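Local coordinates for protein C-domain type II peptide synthetase (Streptomyces globisporus, PDB 4ZNM) that is a stand-alone condensation domain of the nonribosomal peptide synthetase family, built on the two-lobed fold of the CoA-dependent acyltransferases, at residues Ala274-Leu279 against Ala439-Asp444. Numbering follows the deposited sequence.
Sequences AAYQVL and AAFLAD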
loop_
_atom_site.group_PDB
_atom_site.type_symbol
_atom_site.label_atom_id
_atom_site.label_comp_id
_atom_site.label_asym_id
_atom_site.label_seq_id
_atom_site.Cartn_x
_atom_site.Cartn_y
_atom_site.Cartn_z
ATOM N N ALA A 274 -14.243 10.955 -1.316
ATOM C CA ALA A 274 -15.582 11.465 -1.677
ATOM C C ALA A 274 -15.862 11.360 -3.161
ATOM O O ALA A 274 -16.957 10.951 -3.562
ATOM C CB ALA A 274 -15.745 12.920 -1.242
ATOM N N ALA A 275 -14.900 11.785 -3.988
ATOM C CA ALA A 275 -15.079 11.714 -5.436
ATOM C C ALA A 275 -15.266 10.255 -5.877
ATOM O O ALA A 275 -15.996 9.973 -6.836
ATOM C CB ALA A 275 -13.907 12.328 -6.164
ATOM N N TYR A 276 -14.592 9.332 -5.207
ATOM C CA TYR A 276 -14.750 7.896 -5.540
ATOM C C TYR A 276 -16.178 7.440 -5.241
ATOM O O TYR A 276 -16.794 6.681 -6.002
ATOM C CB TYR A 276 -13.746 7.043 -4.767
ATOM C CG TYR A 276 -13.713 5.610 -5.217
ATOM C CD1 TYR A 276 -13.522 5.304 -6.549
ATOM C CD2 TYR A 276 -13.874 4.567 -4.317
ATOM C CE1 TYR A 276 -13.490 4.014 -6.982
ATOM C CE2 TYR A 276 -13.821 3.249 -4.746
ATOM C CZ TYR A 276 -13.612 2.992 -6.084
ATOM O OH TYR A 276 -13.558 1.713 -6.572
ATOM N N GLN A 277 -16.713 7.925 -4.135
ATOM C CA GLN A 277 -18.078 7.581 -3.768
ATOM C C GLN A 277 -19.051 8.111 -4.792
ATOM O O GLN A 277 -20.013 7.412 -5.186
ATOM C CB GLN A 277 -18.411 8.117 -2.386
ATOM C CG GLN A 277 -17.587 7.460 -1.326
ATOM C CD GLN A 277 -18.024 7.816 0.062
ATOM O OE1 GLN A 277 -18.852 7.132 0.661
ATOM N NE2 GLN A 277 -17.460 8.877 0.593
ATOM N N VAL A 278 -18.811 9.339 -5.236
ATOM C CA VAL A 278 -19.643 9.931 -6.276
ATOM C C VAL A 278 -19.566 9.061 -7.529
ATOM O O VAL A 278 -20.580 8.779 -8.165
ATOM C CB VAL A 278 -19.249 11.394 -6.567
ATOM C CG1 VAL A 278 -20.013 11.956 -7.744
ATOM C CG2 VAL A 278 -19.566 12.265 -5.377
ATOM N N LEU A 279 -18.364 8.639 -7.886
ATOM C CA LEU A 279 -18.181 7.784 -9.055
ATOM C C LEU A 279 -18.957 6.472 -8.911
ATOM O O LEU A 279 -19.629 6.067 -9.833
ATOM C CB LEU A 279 -16.711 7.451 -9.268
ATOM C CG LEU A 279 -16.380 6.477 -10.413
ATOM C CD1 LEU A 279 -16.680 7.098 -11.772
ATOM C CD2 LEU A 279 -14.946 6.068 -10.331
ATOM N N ALA A 439 -9.146 1.044 -17.551
ATOM C CA ALA A 439 -8.740 2.298 -18.163
ATOM C C ALA A 439 -9.899 3.300 -18.182
ATOM O O ALA A 439 -9.706 4.494 -17.885
ATOM C CB ALA A 439 -8.231 2.043 -19.583
ATOM N N ALA A 440 -11.094 2.821 -18.522
ATOM C CA ALA A 440 -12.290 3.676 -18.546
ATOM C C ALA A 440 -12.693 4.074 -17.130
ATOM O O ALA A 440 -13.090 5.201 -16.874
ATOM C CB ALA A 440 -13.462 2.966 -19.260
ATOM N N PHE A 441 -12.554 3.142 -16.202
ATOM C CA PHE A 441 -12.892 3.379 -14.810
ATOM C C PHE A 441 -12.020 4.524 -14.269
ATOM O O PHE A 441 -12.513 5.442 -13.653
ATOM C CB PHE A 441 -12.678 2.079 -14.049
ATOM C CG PHE A 441 -13.242 2.034 -12.662
ATOM C CD1 PHE A 441 -14.377 2.729 -12.305
ATOM C CD2 PHE A 441 -12.634 1.220 -11.714
ATOM C CE1 PHE A 441 -14.890 2.627 -11.006
ATOM C CE2 PHE A 441 -13.138 1.111 -10.423
ATOM C CZ PHE A 441 -14.260 1.826 -10.061
ATOM N N LEU A 442 -10.712 4.447 -14.519
ATOM C CA LEU A 442 -9.766 5.460 -14.081
ATOM C C LEU A 442 -10.056 6.812 -14.720
ATOM O O LEU A 442 -10.019 7.847 -14.058
ATOM C CB LEU A 442 -8.331 4.994 -14.411
ATOM C CG LEU A 442 -7.218 6.006 -14.237
ATOM C CD1 LEU A 442 -7.202 6.506 -12.815
ATOM C CD2 LEU A 442 -5.926 5.308 -14.587
ATOM N N ALA A 443 -10.358 6.807 -16.013
ATOM C CA ALA A 443 -10.619 8.067 -16.699
ATOM C C ALA A 443 -11.915 8.707 -16.189
ATOM O O ALA A 443 -11.999 9.927 -16.094
ATOM C CB ALA A 443 -10.676 7.859 -18.188
ATOM N N ASP A 444 -12.912 7.884 -15.860
ATOM C CA ASP A 444 -14.164 8.365 -15.266
ATOM C C ASP A 444 -13.922 8.994 -13.894
ATOM O O ASP A 444 -14.536 10.006 -13.529
ATOM C CB ASP A 444 -15.178 7.227 -15.110
ATOM C CG ASP A 444 -15.714 6.706 -16.443
ATOM O OD1 ASP A 444 -15.546 7.365 -17.494
ATOM O OD2 ASP A 444 -16.313 5.611 -16.429
#
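Leu279 and Phe441 make the closest apolar contact between segments 274-279 and 439-444, on helices 268-284 and 435-454, with Leu279 CD2 lying 3.5 Å from Phe441 CE1 and also close to CD1 of the same ring. The methyl comes in at a slant to the ring. CD1, the other branch of Leu279, turns to Asp444 and rests 3.7 Å from its CB, so the fork of the leucine spans one turn of the partner helix. Here Asp444 contributes its methylene rather than its carboxylate.

The aromatic part of the contact is made edge on. Tyr276 and Phe441 both hold CG anti to the backbone N (chi1 -171° and -168°), which carries their rings from the flanks of the two helices into the gap. Each approaches the other near its own ring plane: Phe441 CZ sits 3.6 Å from Tyr276 OH and 3.9 Å from Tyr276 CE1. The tyrosine hydroxyl merely touches the phenylalanine; its hydrogen bond goes to Ser369 OG on strand 366-373.

In the acyltransferase-like fold of condensation domains, these helices pack against a sheet of the C-terminal lobe, whose strand 410-416 supplies Trp412, edge-to-face with both rings. The helix segments run at 121° to each other, their axes 11.3 Å apart at closest approach, a wide separation bridged by long side chains.

Arg283, one turn beyond Leu279, makes a cation-pi interaction with Phe441, while Tyr445, next to Asp444, packs on Leu279.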